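PDB 1WU4: reducing end xylose-releasing exo-oligoxylanase from Bacillus halodurans, which hydrolyses xylooligosaccharides of three or more units, releasing xylose from the reducing end with inversion of anomeric configuration. Local coordinates for residues 79-85 with 139-144; 238-243 with 305-310; 288-293 with 334-340. The protein carries 1 engineered substitution. All coordinates share one frame; numbering follows the deposited sequence.

Interaction 1: residues 79-85 with 139-144; sequences AVQMDRK and FASHRW
W144, on the last turn of helix 127-144, lays its indole between K85 and V80 where helix 69-81 gives way to helix 85-99. K85 can be followed outward from its backbone. Its CB stands almost centrally over the six-membered ring of W144, 3.6 Å from the centroid, a CH-pi contact. With CG anti to the backbone N (chi1 -172°), the chain runs on along the indole: CG lies 3.6 Å from W144 CE3, CD moves over CG of W144, and CE reaches W144 CB. The bend at chi4 then turns NZ away to D89 and Y154, so a lysine suits this place, apolar along its stem and charged at its tip. At the indole edge, W144 NE1 gives D83 OD1 a nearly straight hydrogen bond of 2.9 Å, with the oxygen in the ring plane. A leucine in place of this tryptophan would probably leave D83 OD1 without this donor and take the flat support from under the lysine stem.

V80 is the knob of the contact, set among F139, A140, R143 and W144; its CG2 is 3.7 Å from F139 CB. R143, bent at chi3, brings NH1 to V80 O at 2.8 Å, and that oxygen also accepts from D83 N, within the Schellman motif that ends the helix. The D83 carboxylate stacks over the guanidinium with the planes 18° apart, and the long salt bridge from OD1 to R143 NH2 is one of charge alone. Water 1 joins R143 NH1 to Q81 O.

The contact thus packs the C-terminal ends of helices 69-81 and 127-144 together, with F88 of helix 85-99 meeting W144 edge-to-face, while W379, near the end of the modelled chain, meets F139 edge-to-face and R143 in a cation-pi contact.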
loop_
_atom_site.group_PDB
_atom_site.type_symbol
_atom_site.label_atom_id
_atom_site.label_comp_id
_atom_site.label_asym_id
_atom_site.label_seq_id
_atom_site.Cartn_x
_atom_site.Cartn_y
_atom_site.Cartn_z
ATOM N N ALA A 79 5.205 -2.020 -11.247
ATOM C CA ALA A 79 5.843 -1.845 -12.546
ATOM C C ALA A 79 7.080 -0.954 -12.501
ATOM O O ALA A 79 8.101 -1.281 -13.109
ATOM C CB ALA A 79 4.838 -1.298 -13.554
ATOM N N VAL A 80 7.010 0.168 -11.790
ATOM C CA VAL A 80 8.178 1.036 -11.733
ATOM C C VAL A 80 9.299 0.381 -10.923
ATOM O O VAL A 80 10.471 0.547 -11.250
ATOM C CB VAL A 80 7.829 2.449 -11.178
ATOM C CG1 VAL A 80 7.414 2.376 -9.720
ATOM C CG2 VAL A 80 9.014 3.381 -11.375
ATOM N N GLN A 81 8.949 -0.380 -9.888
ATOM C CA GLN A 81 9.970 -1.071 -9.101
ATOM C C GLN A 81 10.669 -2.118 -9.974
ATOM O O GLN A 81 11.857 -2.394 -9.802
ATOM C CB GLN A 81 9.351 -1.771 -7.885
ATOM C CG GLN A 81 8.863 -0.844 -6.775
ATOM C CD GLN A 81 9.968 0.022 -6.200
ATOM O OE1 GLN A 81 11.145 -0.345 -6.236
ATOM N NE2 GLN A 81 9.593 1.173 -5.650
ATOM N N MET A 82 9.922 -2.688 -10.918
ATOM C CA MET A 82 10.449 -3.716 -11.815
ATOM C C MET A 82 11.028 -3.152 -13.112
ATOM O O MET A 82 11.452 -3.905 -13.992
ATOM C CB MET A 82 9.350 -4.729 -12.152
ATOM C CG MET A 82 8.849 -5.538 -10.966
ATOM S SD MET A 82 10.124 -6.584 -10.238
ATOM C CE MET A 82 10.330 -7.799 -11.526
ATOM N N ASP A 83 11.042 -1.829 -13.227
ATOM C CA ASP A 83 11.565 -1.163 -14.413
ATOM C C ASP A 83 10.826 -1.599 -15.676
ATOM O O ASP A 83 11.440 -1.940 -16.686
ATOM C CB ASP A 83 13.069 -1.437 -14.557
ATOM C CG ASP A 83 13.740 -0.500 -15.544
ATOM O OD1 ASP A 83 13.293 0.660 -15.658
ATOM O OD2 ASP A 83 14.727 -0.913 -16.191
ATOM N N ARG A 84 9.499 -1.587 -15.603
ATOM C CA ARG A 84 8.664 -1.957 -16.739
ATOM C C ARG A 84 7.755 -0.787 -17.110
ATOM O O ARG A 84 6.586 -0.743 -16.736
ATOM C CB ARG A 84 7.836 -3.202 -16.404
ATOM C CG ARG A 84 8.653 -4.496 -16.347
ATOM C CD ARG A 84 9.273 -4.818 -17.706
ATOM N NE ARG A 84 8.257 -5.073 -18.726
ATOM C CZ ARG A 84 7.594 -6.219 -18.855
ATOM N NH1 ARG A 84 7.836 -7.230 -18.030
ATOM N NH2 ARG A 84 6.681 -6.351 -19.806
ATOM N N LYS A 85 8.315 0.164 -17.854
ATOM C CA LYS A 85 7.592 1.356 -18.285
ATOM C C LYS A 85 6.408 1.020 -19.189
ATOM O O LYS A 85 5.390 1.713 -19.173
ATOM C CB LYS A 85 8.551 2.297 -19.019
ATOM C CG LYS A 85 7.970 3.662 -19.366
ATOM C CD LYS A 85 9.029 4.541 -20.027
ATOM C CE LYS A 85 8.545 5.969 -20.217
ATOM N NZ LYS A 85 7.358 6.045 -21.112
ATOM N N PHE A 139 8.302 8.182 -8.876
ATOM C CA PHE A 139 9.325 7.185 -9.180
ATOM C C PHE A 139 9.485 7.013 -10.692
ATOM O O PHE A 139 10.604 6.887 -11.191
ATOM C CB PHE A 139 8.984 5.832 -8.542
ATOM C CG PHE A 139 9.171 5.786 -7.041
ATOM C CD1 PHE A 139 9.836 6.800 -6.358
ATOM C CD2 PHE A 139 8.704 4.692 -6.319
ATOM C CE1 PHE A 139 10.034 6.718 -4.972
ATOM C CE2 PHE A 139 8.897 4.600 -4.940
ATOM C CZ PHE A 139 9.563 5.614 -4.266
ATOM N N ALA A 140 8.369 7.013 -11.419
ATOM C CA ALA A 140 8.411 6.870 -12.871
ATOM C C ALA A 140 9.187 8.038 -13.479
ATOM O O ALA A 140 10.026 7.856 -14.360
ATOM C CB ALA A 140 6.995 6.834 -13.433
ATOM N N SER A 141 8.897 9.245 -13.008
ATOM C CA SER A 141 9.584 10.431 -13.502
ATOM C C SER A 141 11.086 10.311 -13.276
ATOM O O SER A 141 11.889 10.626 -14.155
ATOM C CB SER A 141 9.063 11.677 -12.785
ATOM O OG SER A 141 9.773 12.837 -13.195
ATOM N N HIS A 142 11.461 9.849 -12.089
ATOM C CA HIS A 142 12.866 9.720 -11.734
ATOM C C HIS A 142 13.612 8.623 -12.488
ATOM O O HIS A 142 14.787 8.788 -12.824
ATOM C CB HIS A 142 12.982 9.519 -10.222
ATOM C CG HIS A 142 12.361 10.629 -9.431
ATOM N ND1 HIS A 142 12.102 10.533 -8.081
ATOM C CD2 HIS A 142 11.932 11.856 -9.810
ATOM C CE1 HIS A 142 11.535 11.651 -7.663
ATOM N NE2 HIS A 142 11.419 12.470 -8.694
ATOM N N ARG A 143 12.941 7.512 -12.773
ATOM C CA ARG A 143 13.591 6.424 -13.496
ATOM C C ARG A 143 13.612 6.625 -15.005
ATOM O O ARG A 143 14.615 6.335 -15.660
ATOM C CB ARG A 143 12.901 5.083 -13.222
ATOM C CG ARG A 143 12.949 4.595 -11.788
ATOM C CD ARG A 143 12.784 3.075 -11.725
ATOM N NE ARG A 143 13.986 2.389 -12.198
ATOM C CZ ARG A 143 14.199 1.079 -12.099
ATOM N NH1 ARG A 143 13.289 0.289 -11.546
ATOM N NH2 ARG A 143 15.337 0.558 -12.537
ATOM N N TRP A 144 12.512 7.129 -15.551
ATOM C CA TRP A 144 12.385 7.279 -16.998
ATOM C C TRP A 144 12.293 8.690 -17.560
ATOM O O TRP A 144 12.429 8.886 -18.771
ATOM C CB TRP A 144 11.164 6.482 -17.467
ATOM C CG TRP A 144 11.097 5.101 -16.884
ATOM C CD1 TRP A 144 12.106 4.183 -16.843
ATOM C CD2 TRP A 144 9.958 4.472 -16.278
ATOM N NE1 TRP A 144 11.670 3.022 -16.253
ATOM C CE2 TRP A 144 10.356 3.170 -15.897
ATOM C CE3 TRP A 144 8.642 4.879 -16.022
ATOM C CZ2 TRP A 144 9.484 2.272 -15.273
ATOM C CZ3 TRP A 144 7.774 3.982 -15.399
ATOM C CH2 TRP A 144 8.201 2.695 -15.033
HETATM O O HOH W 1 14.697 -2.343 -11.355
#

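Interaction 2: residues 238-243 with 305-310; sequences TGLAPE and RYKIDG
This is a mixed loop-to-turn contact, one short hydrogen bond and apolar packing with a water-linked ion pair at its end, joining the loop between helix 216-233 and strand 245-246 to the turn after strand 304-306. T238 OG1 donates to I308 O at 2.6 Å, nearly in line with the carbonyl (172°). OG1 of T238 stands between the backbone N and the carbonyl carbon (chi1 66°), from where it also accepts from L240 N at 3.1 Å; threonine thus serves both its own loop and the turn opposite.

The branched side chain of I308 lies against 238-243: CB lies 3.5 Å from L240 O, and CG2 is 3.9 Å from P242 CD. L240 CD1 reaches over to Y306 CB, a loose apolar touch.

At the far end E243 OE1 and R305 NH1 are 3.9 Å apart, a long salt bridge bridged more closely by water 2, which donates to OE1 and accepts from NH1. Each has another partner: E243 OE2 takes the backbone N of D263, probably the catalytic base, and R305 pairs with E315.

The motifs are an ST turn at T238 facing a type I beta turn, K307 to G310, and in this family 8 (alpha/alpha)6 barrel E243 probably belongs to the second shell of the active site.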
loop_
_atom_site.group_PDB
_atom_site.type_symbol
_atom_site.label_atom_id
_atom_site.label_comp_id
_atom_site.label_asym_id
_atom_site.label_seq_id
_atom_site.Cartn_x
_atom_site.Cartn_y
_atom_site.Cartn_z
ATOM N N THR A 238 -1.761 -6.590 21.710
ATOM C CA THR A 238 -1.706 -7.431 20.516
ATOM C C THR A 238 -1.048 -6.768 19.316
ATOM O O THR A 238 -0.569 -7.454 18.412
ATOM C CB THR A 238 -3.105 -7.825 20.061
ATOM O OG1 THR A 238 -3.793 -6.646 19.626
ATOM C CG2 THR A 238 -3.881 -8.471 21.199
ATOM N N GLY A 239 -1.053 -5.439 19.300
ATOM C CA GLY A 239 -0.476 -4.704 18.188
ATOM C C GLY A 239 -1.426 -4.624 17.003
ATOM O O GLY A 239 -1.093 -4.021 15.984
ATOM N N LEU A 240 -2.612 -5.210 17.141
ATOM C CA LEU A 240 -3.595 -5.219 16.056
ATOM C C LEU A 240 -4.309 -3.882 15.876
ATOM O O LEU A 240 -4.747 -3.264 16.844
ATOM C CB LEU A 240 -4.636 -6.316 16.302
ATOM C CG LEU A 240 -4.110 -7.739 16.518
ATOM C CD1 LEU A 240 -5.290 -8.669 16.751
ATOM C CD2 LEU A 240 -3.293 -8.197 15.318
ATOM N N ALA A 241 -4.428 -3.448 14.623
ATOM C CA ALA A 241 -5.098 -2.193 14.301
ATOM C C ALA A 241 -6.427 -2.471 13.609
ATOM O O ALA A 241 -6.558 -3.445 12.867
ATOM C CB ALA A 241 -4.213 -1.343 13.391
ATOM N N PRO A 242 -7.436 -1.619 13.849
ATOM C CA PRO A 242 -8.754 -1.785 13.235
ATOM C C PRO A 242 -8.700 -1.335 11.780
ATOM O O PRO A 242 -7.776 -0.621 11.384
ATOM C CB PRO A 242 -9.640 -0.877 14.080
ATOM C CG PRO A 242 -8.708 0.263 14.398
ATOM C CD PRO A 242 -7.424 -0.461 14.765
ATOM N N GLU A 243 -9.678 -1.750 10.983
ATOM C CA GLU A 243 -9.712 -1.344 9.583
ATOM C C GLU A 243 -9.995 0.157 9.480
ATOM O O GLU A 243 -9.300 0.872 8.759
ATOM C CB GLU A 243 -10.759 -2.154 8.825
ATOM C CG GLU A 243 -10.370 -3.612 8.672
ATOM C CD GLU A 243 -11.345 -4.383 7.816
ATOM O OE1 GLU A 243 -12.480 -4.627 8.278
ATOM O OE2 GLU A 243 -10.974 -4.740 6.677
ATOM N N ARG A 305 -11.100 -13.286 12.050
ATOM C CA ARG A 305 -11.269 -11.851 12.150
ATOM C C ARG A 305 -11.130 -11.766 13.673
ATOM O O ARG A 305 -11.652 -12.630 14.386
ATOM C CB ARG A 305 -12.684 -11.418 11.751
ATOM C CG ARG A 305 -12.962 -9.928 11.992
ATOM C CD ARG A 305 -14.447 -9.594 11.917
ATOM N NE ARG A 305 -15.013 -9.786 10.584
ATOM C CZ ARG A 305 -14.962 -8.891 9.602
ATOM N NH1 ARG A 305 -14.365 -7.720 9.785
ATOM N NH2 ARG A 305 -15.528 -9.162 8.434
ATOM N N TYR A 306 -10.417 -10.769 14.175
ATOM C CA TYR A 306 -10.244 -10.625 15.620
ATOM C C TYR A 306 -10.583 -9.212 16.048
ATOM O O TYR A 306 -10.385 -8.265 15.283
ATOM C CB TYR A 306 -8.787 -10.863 16.035
ATOM C CG TYR A 306 -8.185 -12.176 15.607
ATOM C CD1 TYR A 306 -8.343 -13.327 16.379
ATOM C CD2 TYR A 306 -7.461 -12.271 14.421
ATOM C CE1 TYR A 306 -7.792 -14.541 15.977
ATOM C CE2 TYR A 306 -6.912 -13.475 14.010
ATOM C CZ TYR A 306 -7.080 -14.604 14.788
ATOM O OH TYR A 306 -6.546 -15.796 14.357
ATOM N N LYS A 307 -11.104 -9.064 17.262
ATOM C CA LYS A 307 -11.338 -7.726 17.783
ATOM C C LYS A 307 -9.882 -7.313 18.000
ATOM O O LYS A 307 -9.010 -8.181 18.118
ATOM C CB LYS A 307 -12.099 -7.779 19.111
ATOM C CG LYS A 307 -13.479 -8.403 18.981
ATOM C CD LYS A 307 -14.279 -8.333 20.276
ATOM C CE LYS A 307 -14.851 -6.951 20.508
ATOM N NZ LYS A 307 -15.764 -6.937 21.687
ATOM N N ILE A 308 -9.587 -6.023 18.052
ATOM C CA ILE A 308 -8.187 -5.655 18.203
ATOM C C ILE A 308 -7.551 -6.121 19.504
ATOM O O ILE A 308 -6.330 -6.186 19.601
ATOM C CB ILE A 308 -7.954 -4.133 18.008
ATOM C CG1 ILE A 308 -8.705 -3.322 19.062
ATOM C CG2 ILE A 308 -8.391 -3.732 16.597
ATOM C CD1 ILE A 308 -8.338 -1.846 19.045
ATOM N N ASP A 309 -8.362 -6.471 20.498
ATOM C CA ASP A 309 -7.796 -6.946 21.756
ATOM C C ASP A 309 -7.451 -8.434 21.680
ATOM O O ASP A 309 -6.984 -9.024 22.654
ATOM C CB ASP A 309 -8.749 -6.664 22.928
ATOM C CG ASP A 309 -9.983 -7.545 22.921
ATOM O OD1 ASP A 309 -10.194 -8.303 21.956
ATOM O OD2 ASP A 309 -10.758 -7.469 23.900
ATOM N N GLY A 310 -7.684 -9.040 20.516
ATOM C CA GLY A 310 -7.355 -10.443 20.337
ATOM C C GLY A 310 -8.510 -11.425 20.342
ATOM O O GLY A 310 -8.345 -12.567 19.909
HETATM O O HOH W 2 -14.594 -5.971 7.511
#

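Interaction 3: residues 288-293 with 334-340; sequences INKIQA and SVDGPYA
Polar contacts centre on N289, whose OD1 accepts a hydrogen bond from S334 OG at 2.7 Å. The donor comes in tilted 33° from the amide plane, at a C=O...O angle of 117°. In S334, OG is anti to the backbone N (chi1 -169°), which turns this small hydroxyl across to the helix. Water 3 gives one hydrogen to N289 OD1 and the other to Q292 OE1, and accepts from Y339 N at 2.9 Å; two amides one helical turn apart therefore hold the loop backbone through a single water. Q292 OE1 also sits close to A340 N, but at a poor angle for a bond, while its NE2 turns to N327 and S331.

Apolar contacts lie at the two ends. The Y339 ring takes A293 CA over one face in a CH-pi contact, 4.0 Å from the centroid, and A293 CB touches Y339 CE2 at 3.6 Å. Alanine keeps the helix surface low enough for the ring to lie against it. P338 CB lies on the opposite face, toward the edge of the ring. I288 CG2 meets S334 CB loosely.

Close packing against the N289 side chain suits G337: its CA is 3.5 Å from N289 OD1, and a side chain there would run into that oxygen.

The arrangement is a helix face covered by a loop, with a type I turn from S334 to G337 leading toward helix 340-348, as part of the connections between helices of the (alpha/alpha)6 barrel.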
loop_
_atom_site.group_PDB
_atom_site.type_symbol
_atom_site.label_atom_id
_atom_site.label_comp_id
_atom_site.label_asym_id
_atom_site.label_seq_id
_atom_site.Cartn_x
_atom_site.Cartn_y
_atom_site.Cartn_z
ATOM N N ILE A 288 5.823 -4.678 15.874
ATOM C CA ILE A 288 5.900 -5.872 15.043
ATOM C C ILE A 288 6.043 -7.110 15.929
ATOM O O ILE A 288 5.450 -8.154 15.649
ATOM C CB ILE A 288 7.067 -5.776 14.033
ATOM C CG1 ILE A 288 6.778 -4.659 13.017
ATOM C CG2 ILE A 288 7.263 -7.107 13.324
ATOM C CD1 ILE A 288 5.436 -4.781 12.306
ATOM N N ASN A 289 6.809 -6.995 17.011
ATOM C CA ASN A 289 6.961 -8.133 17.909
ATOM C C ASN A 289 5.610 -8.512 18.512
ATOM O O ASN A 289 5.331 -9.691 18.710
ATOM C CB ASN A 289 7.961 -7.826 19.029
ATOM C CG ASN A 289 9.390 -7.783 18.536
ATOM O OD1 ASN A 289 9.697 -8.246 17.435
ATOM N ND2 ASN A 289 10.281 -7.243 19.359
ATOM N N LYS A 290 4.776 -7.514 18.799
ATOM C CA LYS A 290 3.452 -7.768 19.363
ATOM C C LYS A 290 2.569 -8.536 18.382
ATOM O O LYS A 290 1.941 -9.535 18.748
ATOM C CB LYS A 290 2.757 -6.452 19.731
ATOM C CG LYS A 290 3.378 -5.699 20.896
ATOM C CD LYS A 290 2.646 -4.385 21.133
ATOM C CE LYS A 290 3.379 -3.523 22.145
ATOM N NZ LYS A 290 2.730 -2.193 22.315
ATOM N N ILE A 291 2.513 -8.067 17.138
ATOM C CA ILE A 291 1.695 -8.723 16.126
ATOM C C ILE A 291 2.174 -10.150 15.880
ATOM O O ILE A 291 1.378 -11.089 15.860
ATOM C CB ILE A 291 1.734 -7.969 14.780
ATOM C CG1 ILE A 291 1.179 -6.554 14.945
ATOM C CG2 ILE A 291 0.917 -8.731 13.742
ATOM C CD1 ILE A 291 1.249 -5.726 13.671
ATOM N N GLN A 292 3.480 -10.311 15.695
ATOM C CA GLN A 292 4.022 -11.636 15.444
ATOM C C GLN A 292 3.822 -12.551 16.653
ATOM O O GLN A 292 3.524 -13.734 16.496
ATOM C CB GLN A 292 5.497 -11.530 15.042
ATOM C CG GLN A 292 5.689 -10.767 13.725
ATOM C CD GLN A 292 7.112 -10.826 13.192
ATOM O OE1 GLN A 292 8.062 -11.081 13.934
ATOM N NE2 GLN A 292 7.265 -10.568 11.896
ATOM N N ALA A 293 3.964 -12.006 17.857
ATOM C CA ALA A 293 3.757 -12.811 19.054
ATOM C C ALA A 293 2.309 -13.301 19.082
ATOM O O ALA A 293 2.034 -14.447 19.440
ATOM C CB ALA A 293 4.061 -11.989 20.305
ATOM N N SER A 334 11.824 -5.263 12.687
ATOM C CA SER A 334 12.297 -5.972 13.877
ATOM C C SER A 334 13.098 -7.179 13.406
ATOM O O SER A 334 12.720 -8.329 13.645
ATOM C CB SER A 334 11.116 -6.429 14.733
ATOM O OG SER A 334 11.566 -6.879 16.002
ATOM N N VAL A 335 14.215 -6.909 12.740
ATOM C CA VAL A 335 15.051 -7.972 12.198
ATOM C C VAL A 335 15.593 -8.946 13.241
ATOM O O VAL A 335 15.896 -10.095 12.921
ATOM C CB VAL A 335 16.227 -7.388 11.386
ATOM C CG1 VAL A 335 15.693 -6.535 10.245
ATOM C CG2 VAL A 335 17.127 -6.568 12.285
ATOM N N ASP A 336 15.710 -8.490 14.484
ATOM C CA ASP A 336 16.207 -9.340 15.562
ATOM C C ASP A 336 15.072 -9.801 16.469
ATOM O O ASP A 336 15.309 -10.339 17.552
ATOM C CB ASP A 336 17.251 -8.590 16.395
ATOM C CG ASP A 336 18.484 -8.226 15.593
ATOM O OD1 ASP A 336 19.108 -9.139 15.012
ATOM O OD2 ASP A 336 18.834 -7.027 15.547
ATOM N N GLY A 337 13.838 -9.588 16.023
ATOM C CA GLY A 337 12.684 -9.987 16.807
ATOM C C GLY A 337 12.629 -11.487 17.016
ATOM O O GLY A 337 13.139 -12.247 16.194
ATOM N N PRO A 338 12.004 -11.950 18.105
ATOM C CA PRO A 338 11.910 -13.387 18.385
ATOM C C PRO A 338 11.171 -14.224 17.339
ATOM O O PRO A 338 11.416 -15.424 17.222
ATOM C CB PRO A 338 11.235 -13.426 19.759
ATOM C CG PRO A 338 10.427 -12.164 19.789
ATOM C CD PRO A 338 11.358 -11.160 19.169
ATOM N N TYR A 339 10.287 -13.598 16.569
ATOM C CA TYR A 339 9.513 -14.322 15.561
ATOM C C TYR A 339 9.794 -13.864 14.136
ATOM O O TYR A 339 9.149 -14.336 13.196
ATOM C CB TYR A 339 8.019 -14.153 15.845
ATOM C CG TYR A 339 7.673 -14.322 17.305
ATOM C CD1 TYR A 339 7.552 -15.588 17.874
ATOM C CD2 TYR A 339 7.518 -13.210 18.131
ATOM C CE1 TYR A 339 7.285 -15.743 19.238
ATOM C CE2 TYR A 339 7.255 -13.350 19.490
ATOM C CZ TYR A 339 7.140 -14.619 20.036
ATOM O OH TYR A 339 6.893 -14.758 21.383
ATOM N N ALA A 340 10.748 -12.956 13.969
ATOM C CA ALA A 340 11.067 -12.425 12.644
ATOM C C ALA A 340 11.421 -13.506 11.627
ATOM O O ALA A 340 10.849 -13.555 10.536
ATOM C CB ALA A 340 12.201 -11.412 12.751
HETATM O O HOH W 3 9.450 -10.815 16.231
#

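From the N terminus, interaction 1 closes first, returning the end of helix 127-144 to the end of helix 69-81 across 53 intervening residues. It is complete before the others open, and lies on the opposite side of the chain's centre from interaction 2, their centres about 36 Å apart. Interactions 2 and 3 cross: 238-243 is followed by 288-293, then 305-310, then 334-340. Their centres are about 16 Å apart and they touch directly, G239 and T238 packing against K290 and I291. Helix 282-295 thus lies between the loop before strand 245-246 and the one before helix 340-348, tying together parts of the barrel from the later half of the chain.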